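Local atomic coordinates of reticulocyte-binding protein 2a (Plasmodium vivax, PDB entry 4Z8N), a protein that probably binds a receptor on the surface of young red blood cells through this largely helical erythrocyte-binding domain during parasite invasion. Residues V165-Y170 with K224-K229; I157-V162 with E230-L235. All coordinates share one frame; numbering follows the deposited sequence.

Contact 1. Residues V165-Y170 with K224-K229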
loop_
_atom_site.group_PDB
_atom_site.type_symbol
_atom_site.label_atom_id
_atom_site.label_comp_id
_atom_site.label_asym_id
_atom_site.label_seq_id
_atom_site.Cartn_x
_atom_site.Cartn_y
_atom_site.Cartn_z
ATOM N N VAL A 165 17.004 -3.816 2.780
ATOM C CA VAL A 165 16.116 -4.209 3.870
ATOM C C VAL A 165 15.839 -5.714 3.868
ATOM O O VAL A 165 15.750 -6.348 2.814
ATOM C CB VAL A 165 14.775 -3.429 3.815
ATOM C CG1 VAL A 165 13.923 -3.890 2.647
ATOM C CG2 VAL A 165 14.010 -3.575 5.125
ATOM N N ASN A 166 15.737 -6.288 5.062
ATOM C CA ASN A 166 15.347 -7.682 5.211
ATOM C C ASN A 166 13.838 -7.769 5.403
ATOM O O ASN A 166 13.321 -7.442 6.470
ATOM C CB ASN A 166 16.079 -8.327 6.389
ATOM C CG ASN A 166 15.949 -9.841 6.403
ATOM O OD1 ASN A 166 15.073 -10.410 5.751
ATOM N ND2 ASN A 166 16.825 -10.501 7.151
ATOM N N HIS A 167 13.138 -8.212 4.364
ATOM C CA HIS A 167 11.679 -8.240 4.382
ATOM C C HIS A 167 11.139 -9.253 5.386
ATOM O O HIS A 167 9.999 -9.144 5.832
ATOM C CB HIS A 167 11.132 -8.544 2.983
ATOM C CG HIS A 167 11.504 -9.901 2.463
ATOM N ND1 HIS A 167 10.943 -11.065 2.946
ATOM C CD2 HIS A 167 12.376 -10.277 1.498
ATOM C CE1 HIS A 167 11.456 -12.098 2.302
ATOM N NE2 HIS A 167 12.328 -11.648 1.419
ATOM N N ASN A 168 11.967 -10.232 5.742
ATOM C CA ASN A 168 11.551 -11.313 6.630
ATOM C C ASN A 168 11.094 -10.837 8.004
ATOM O O ASN A 168 10.311 -11.514 8.666
ATOM C CB ASN A 168 12.688 -12.324 6.795
ATOM C CG ASN A 168 12.967 -13.095 5.522
ATOM O OD1 ASN A 168 14.090 -13.095 5.016
ATOM N ND2 ASN A 168 11.944 -13.757 4.996
ATOM N N ASN A 169 11.578 -9.677 8.430
ATOM C CA ASN A 169 11.202 -9.144 9.734
ATOM C C ASN A 169 9.798 -8.542 9.744
ATOM O O ASN A 169 9.106 -8.601 10.760
ATOM C CB ASN A 169 12.225 -8.110 10.198
ATOM C CG ASN A 169 13.360 -8.737 10.982
ATOM O OD1 ASN A 169 14.272 -9.332 10.407
ATOM N ND2 ASN A 169 13.305 -8.613 12.304
ATOM N N TYR A 170 9.381 -7.964 8.619
ATOM C CA TYR A 170 7.995 -7.537 8.458
ATOM C C TYR A 170 7.082 -8.751 8.530
ATOM O O TYR A 170 6.145 -8.797 9.326
ATOM C CB TYR A 170 7.772 -6.821 7.122
ATOM C CG TYR A 170 8.508 -5.515 6.946
ATOM C CD1 TYR A 170 8.603 -4.595 7.982
ATOM C CD2 TYR A 170 9.099 -5.196 5.729
ATOM C CE1 TYR A 170 9.277 -3.395 7.811
ATOM C CE2 TYR A 170 9.772 -4.004 5.550
ATOM C CZ TYR A 170 9.858 -3.107 6.592
ATOM O OH TYR A 170 10.528 -1.918 6.412
ATOM N N LYS A 224 3.807 -7.959 -2.566
ATOM C CA LYS A 224 4.370 -7.152 -3.645
ATOM C C LYS A 224 5.867 -6.941 -3.452
ATOM O O LYS A 224 6.640 -7.002 -4.410
ATOM C CB LYS A 224 3.666 -5.797 -3.735
ATOM C CG LYS A 224 2.164 -5.879 -3.943
ATOM C CD LYS A 224 1.820 -6.518 -5.276
ATOM C CE LYS A 224 0.328 -6.424 -5.549
ATOM N NZ LYS A 224 -0.035 -6.999 -6.871
ATOM N N ILE A 225 6.267 -6.680 -2.211
ATOM C CA ILE A 225 7.672 -6.483 -1.878
ATOM C C ILE A 225 8.498 -7.719 -2.220
ATOM O O ILE A 225 9.536 -7.622 -2.874
ATOM C CB ILE A 225 7.845 -6.151 -0.389
ATOM C CG1 ILE A 225 7.181 -4.812 -0.067
ATOM C CG2 ILE A 225 9.319 -6.121 -0.013
ATOM C CD1 ILE A 225 7.093 -4.520 1.411
ATOM N N ILE A 226 8.020 -8.879 -1.782
ATOM C CA ILE A 226 8.696 -10.145 -2.047
ATOM C C ILE A 226 8.736 -10.448 -3.545
ATOM O O ILE A 226 9.762 -10.878 -4.073
ATOM C CB ILE A 226 8.013 -11.306 -1.295
ATOM C CG1 ILE A 226 8.240 -11.160 0.211
ATOM C CG2 ILE A 226 8.536 -12.648 -1.776
ATOM C CD1 ILE A 226 7.562 -12.230 1.039
ATOM N N HIS A 227 7.618 -10.207 -4.222
ATOM C CA HIS A 227 7.529 -10.417 -5.663
ATOM C C HIS A 227 8.517 -9.532 -6.418
ATOM O O HIS A 227 9.219 -9.994 -7.321
ATOM C CB HIS A 227 6.106 -10.147 -6.153
ATOM C CG HIS A 227 5.935 -10.309 -7.632
ATOM N ND1 HIS A 227 5.929 -9.240 -8.502
ATOM C CD2 HIS A 227 5.757 -11.415 -8.393
ATOM C CE1 HIS A 227 5.759 -9.680 -9.736
ATOM N NE2 HIS A 227 5.651 -10.996 -9.697
ATOM N N GLY A 228 8.569 -8.259 -6.042
ATOM C CA GLY A 228 9.453 -7.313 -6.694
ATOM C C GLY A 228 10.919 -7.620 -6.457
ATOM O O GLY A 228 11.718 -7.627 -7.394
ATOM N N LYS A 229 11.269 -7.879 -5.200
ATOM C CA LYS A 229 12.656 -8.123 -4.820
ATOM C C LYS A 229 13.230 -9.385 -5.462
ATOM O O LYS A 229 14.312 -9.353 -6.049
ATOM C CB LYS A 229 12.784 -8.214 -3.298
ATOM C CG LYS A 229 14.173 -8.626 -2.826
ATOM C CD LYS A 229 14.351 -8.427 -1.329
ATOM C CE LYS A 229 15.745 -8.857 -0.888
ATOM N NZ LYS A 229 16.058 -8.392 0.495
#
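The imidazole of H167 lies against I226, and this is where the two segments pack most closely. CG1 of I226 sits over one face of the ring, 4.0 Å from its centroid and only 16° off the normal, a CH-pi contact displaced toward the ND1-CE1 side: the shortest approach is I226 CG1 to H167 ND1, 3.8 Å. The I226 methyl CD1 follows along that same side of the ring, 4.1 Å from CE1 of H167. ND1 is buried by the contact and has no partner in the model. At the edge, close to the ring plane, the chain of K229 passes with its CD 3.9 Å from H167 CD2. A chi1 of 64° sets H167 CG, and with it the ring, between the backbone N and the carbonyl carbon. Closer to the main chain, H167 CB meets I225 CG2 at 4.3 Å.

All this happens where the connection out of helix 149-162 turns into helix 168-194 and meets the later part of helix 199-237, within the largely helical Rh5 coiled-coil domain. The turn carries its own cap: N166 OD1 accepts from N168 N at 3.1 Å, the donor lying above the carbonyl plane.

The side of V165 is looser. K229, extended beyond CG, sends NZ to the V165 carbonyl oxygen in a weak hydrogen bond of 3.1 Å, and its stronger partner is the carbonyl of V162. The V165 side chain comes no nearer than 5.4 Å, from its CG1 to K229 NZ, and touches Y263 of helix 246-297. Toward solvent, N166 lies exposed.

Contact 2. Residues I157-V162 with E230-L235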
loop_
_atom_site.group_PDB
_atom_site.type_symbol
_atom_site.label_atom_id
_atom_site.label_comp_id
_atom_site.label_asym_id
_atom_site.label_seq_id
_atom_site.Cartn_x
_atom_site.Cartn_y
_atom_site.Cartn_z
ATOM N N ILE A 157 21.745 -1.010 -9.614
ATOM C CA ILE A 157 21.134 -0.048 -8.707
ATOM C C ILE A 157 19.930 -0.666 -8.003
ATOM O O ILE A 157 19.784 -0.539 -6.788
ATOM C CB ILE A 157 20.700 1.230 -9.446
ATOM C CG1 ILE A 157 21.926 1.940 -10.025
ATOM C CG2 ILE A 157 19.937 2.154 -8.510
ATOM C CD1 ILE A 157 21.607 3.214 -10.769
ATOM N N TYR A 158 19.082 -1.350 -8.767
ATOM C CA TYR A 158 17.890 -1.992 -8.214
ATOM C C TYR A 158 18.241 -3.108 -7.236
ATOM O O TYR A 158 17.641 -3.221 -6.168
ATOM C CB TYR A 158 17.009 -2.556 -9.332
ATOM C CG TYR A 158 16.322 -1.505 -10.172
ATOM C CD1 TYR A 158 16.198 -0.200 -9.719
ATOM C CD2 TYR A 158 15.786 -1.822 -11.414
ATOM C CE1 TYR A 158 15.568 0.763 -10.480
ATOM C CE2 TYR A 158 15.152 -0.865 -12.182
ATOM C CZ TYR A 158 15.045 0.426 -11.710
ATOM O OH TYR A 158 14.420 1.386 -12.468
ATOM N N VAL A 159 19.206 -3.937 -7.619
ATOM C CA VAL A 159 19.646 -5.053 -6.790
ATOM C C VAL A 159 20.148 -4.564 -5.431
ATOM O O VAL A 159 19.766 -5.099 -4.392
ATOM C CB VAL A 159 20.751 -5.873 -7.500
ATOM C CG1 VAL A 159 21.527 -6.719 -6.509
ATOM C CG2 VAL A 159 20.149 -6.747 -8.594
ATOM N N GLU A 160 20.990 -3.536 -5.438
ATOM C CA GLU A 160 21.544 -3.000 -4.198
ATOM C C GLU A 160 20.450 -2.407 -3.304
ATOM O O GLU A 160 20.517 -2.497 -2.079
ATOM C CB GLU A 160 22.609 -1.944 -4.506
ATOM C CG GLU A 160 23.333 -1.395 -3.282
ATOM C CD GLU A 160 24.197 -2.432 -2.578
ATOM O OE1 GLU A 160 24.544 -3.457 -3.203
ATOM O OE2 GLU A 160 24.531 -2.217 -1.394
ATOM N N ARG A 161 19.439 -1.809 -3.925
ATOM C CA ARG A 161 18.351 -1.193 -3.176
ATOM C C ARG A 161 17.450 -2.216 -2.485
ATOM O O ARG A 161 17.055 -2.014 -1.341
ATOM C CB ARG A 161 17.519 -0.295 -4.094
ATOM C CG ARG A 161 18.206 1.018 -4.425
ATOM C CD ARG A 161 17.402 1.841 -5.412
ATOM N NE ARG A 161 18.034 3.133 -5.672
ATOM C CZ ARG A 161 17.575 4.029 -6.538
ATOM N NH1 ARG A 161 16.473 3.778 -7.235
ATOM N NH2 ARG A 161 18.218 5.175 -6.708
ATOM N N VAL A 162 17.136 -3.317 -3.163
ATOM C CA VAL A 162 16.255 -4.320 -2.571
ATOM C C VAL A 162 16.974 -5.138 -1.500
ATOM O O VAL A 162 16.333 -5.769 -0.663
ATOM C CB VAL A 162 15.670 -5.280 -3.632
ATOM C CG1 VAL A 162 14.855 -4.508 -4.655
ATOM C CG2 VAL A 162 16.768 -6.085 -4.300
ATOM N N GLU A 230 12.505 -10.493 -5.350
ATOM C CA GLU A 230 12.979 -11.766 -5.884
ATOM C C GLU A 230 13.151 -11.723 -7.398
ATOM O O GLU A 230 14.078 -12.323 -7.938
ATOM C CB GLU A 230 12.026 -12.898 -5.499
ATOM C CG GLU A 230 12.100 -13.292 -4.035
ATOM C CD GLU A 230 11.151 -14.420 -3.687
ATOM O OE1 GLU A 230 10.339 -14.805 -4.555
ATOM O OE2 GLU A 230 11.220 -14.924 -2.546
ATOM N N ASN A 231 12.261 -11.013 -8.083
ATOM C CA ASN A 231 12.364 -10.897 -9.533
ATOM C C ASN A 231 13.553 -10.036 -9.945
ATOM O O ASN A 231 14.233 -10.340 -10.924
ATOM C CB ASN A 231 11.072 -10.332 -10.124
ATOM C CG ASN A 231 10.010 -11.398 -10.314
ATOM O OD1 ASN A 231 10.125 -12.249 -11.192
ATOM N ND2 ASN A 231 8.973 -11.356 -9.485
ATOM N N VAL A 232 13.800 -8.965 -9.196
ATOM C CA VAL A 232 14.977 -8.133 -9.424
ATOM C C VAL A 232 16.233 -8.976 -9.254
ATOM O O VAL A 232 17.133 -8.946 -10.094
ATOM C CB VAL A 232 15.028 -6.923 -8.463
ATOM C CG1 VAL A 232 16.424 -6.319 -8.432
ATOM C CG2 VAL A 232 14.005 -5.874 -8.868
ATOM N N LEU A 233 16.277 -9.744 -8.170
ATOM C CA LEU A 233 17.411 -10.614 -7.893
ATOM C C LEU A 233 17.534 -11.719 -8.938
ATOM O O LEU A 233 18.641 -12.160 -9.259
ATOM C CB LEU A 233 17.290 -11.221 -6.494
ATOM C CG LEU A 233 17.381 -10.233 -5.330
ATOM C CD1 LEU A 233 17.340 -10.965 -3.996
ATOM C CD2 LEU A 233 18.643 -9.390 -5.447
ATOM N N LYS A 234 16.401 -12.163 -9.474
ATOM C CA LYS A 234 16.416 -13.204 -10.496
ATOM C C LYS A 234 17.026 -12.690 -11.800
ATOM O O LYS A 234 17.757 -13.412 -12.477
ATOM C CB LYS A 234 15.007 -13.749 -10.748
ATOM C CG LYS A 234 14.897 -14.550 -12.039
ATOM C CD LYS A 234 13.790 -15.585 -11.987
ATOM C CE LYS A 234 14.182 -16.825 -12.781
ATOM N NZ LYS A 234 15.644 -16.859 -13.087
ATOM N N LEU A 235 16.733 -11.437 -12.140
ATOM C CA LEU A 235 17.271 -10.827 -13.353
ATOM C C LEU A 235 18.797 -10.809 -13.341
ATOM O O LEU A 235 19.436 -10.913 -14.389
ATOM C CB LEU A 235 16.731 -9.406 -13.521
ATOM C CG LEU A 235 15.237 -9.299 -13.824
ATOM C CD1 LEU A 235 14.825 -7.843 -13.986
ATOM C CD2 LEU A 235 14.883 -10.107 -15.069
#
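V232 and L233 meet V159 and V162 where helix 149-162 packs on helix 199-237, two neighbours in the helical bundle of the erythrocyte-binding domain. The short segments run roughly antiparallel, with 136° between their directions and 9.3 Å between their axes, and the CA atoms of V159 and L233 are the nearest across the two segments.

The side-chain contacts across this interface are apolar. CG1 of V232 is the shared contact atom: anti to its backbone N (chi1 163°), it reaches CG2 of V159 at 3.8 Å and CB of Y158 at 3.9 Å, while V162 approaches it tip to tip through CG2. L233 works from the flank. Its CB does not face the partner helix, but CD2 does come near, touching V159 CG1 on one hand and V162 CG2 on the other; the side chains of V162 and L233 run alongside each other in opposite senses. The two branches of V159 are thus divided, CG2 for V232 and CG1 for L233.

Contacts with the backbone add to this, because V232 CG1 presses on the main chain between Y158 and V159.

Aromatic and polar groups tie the pair into the rest of the bundle. The Y158 ring leads away from V232 and stacks with Y260 of helix 246-297, whose F259 touches V232 and whose Y263 touches V162, so this third helix borders both valines. R161, which does not touch 230-235, gives NH1 to the Y36 hydroxyl, and its guanidinium lies flat under I157, with CG2 of I157 3.5 Å above the centre of the plane.

The two contacts lie side by side, centres about 11 Å apart and on the same side of the chain's centre. Both use helix 199-237, contact 1 through 224-229 and contact 2 through the directly following 230-235. Residues 165-170 and 224-229 both fall between 157-162 and 230-235, which nests contact 1 inside contact 2. As helix 199-237 advances, its partner steps back along the chain, and this one helix packs on both the end of helix 149-162 and the turn into helix 168-194. K229 NZ joins the contacts, 2.9 Å from V162 O. Helix 246-297 borders both, with Y263 touching V165 in one and V162 in the other.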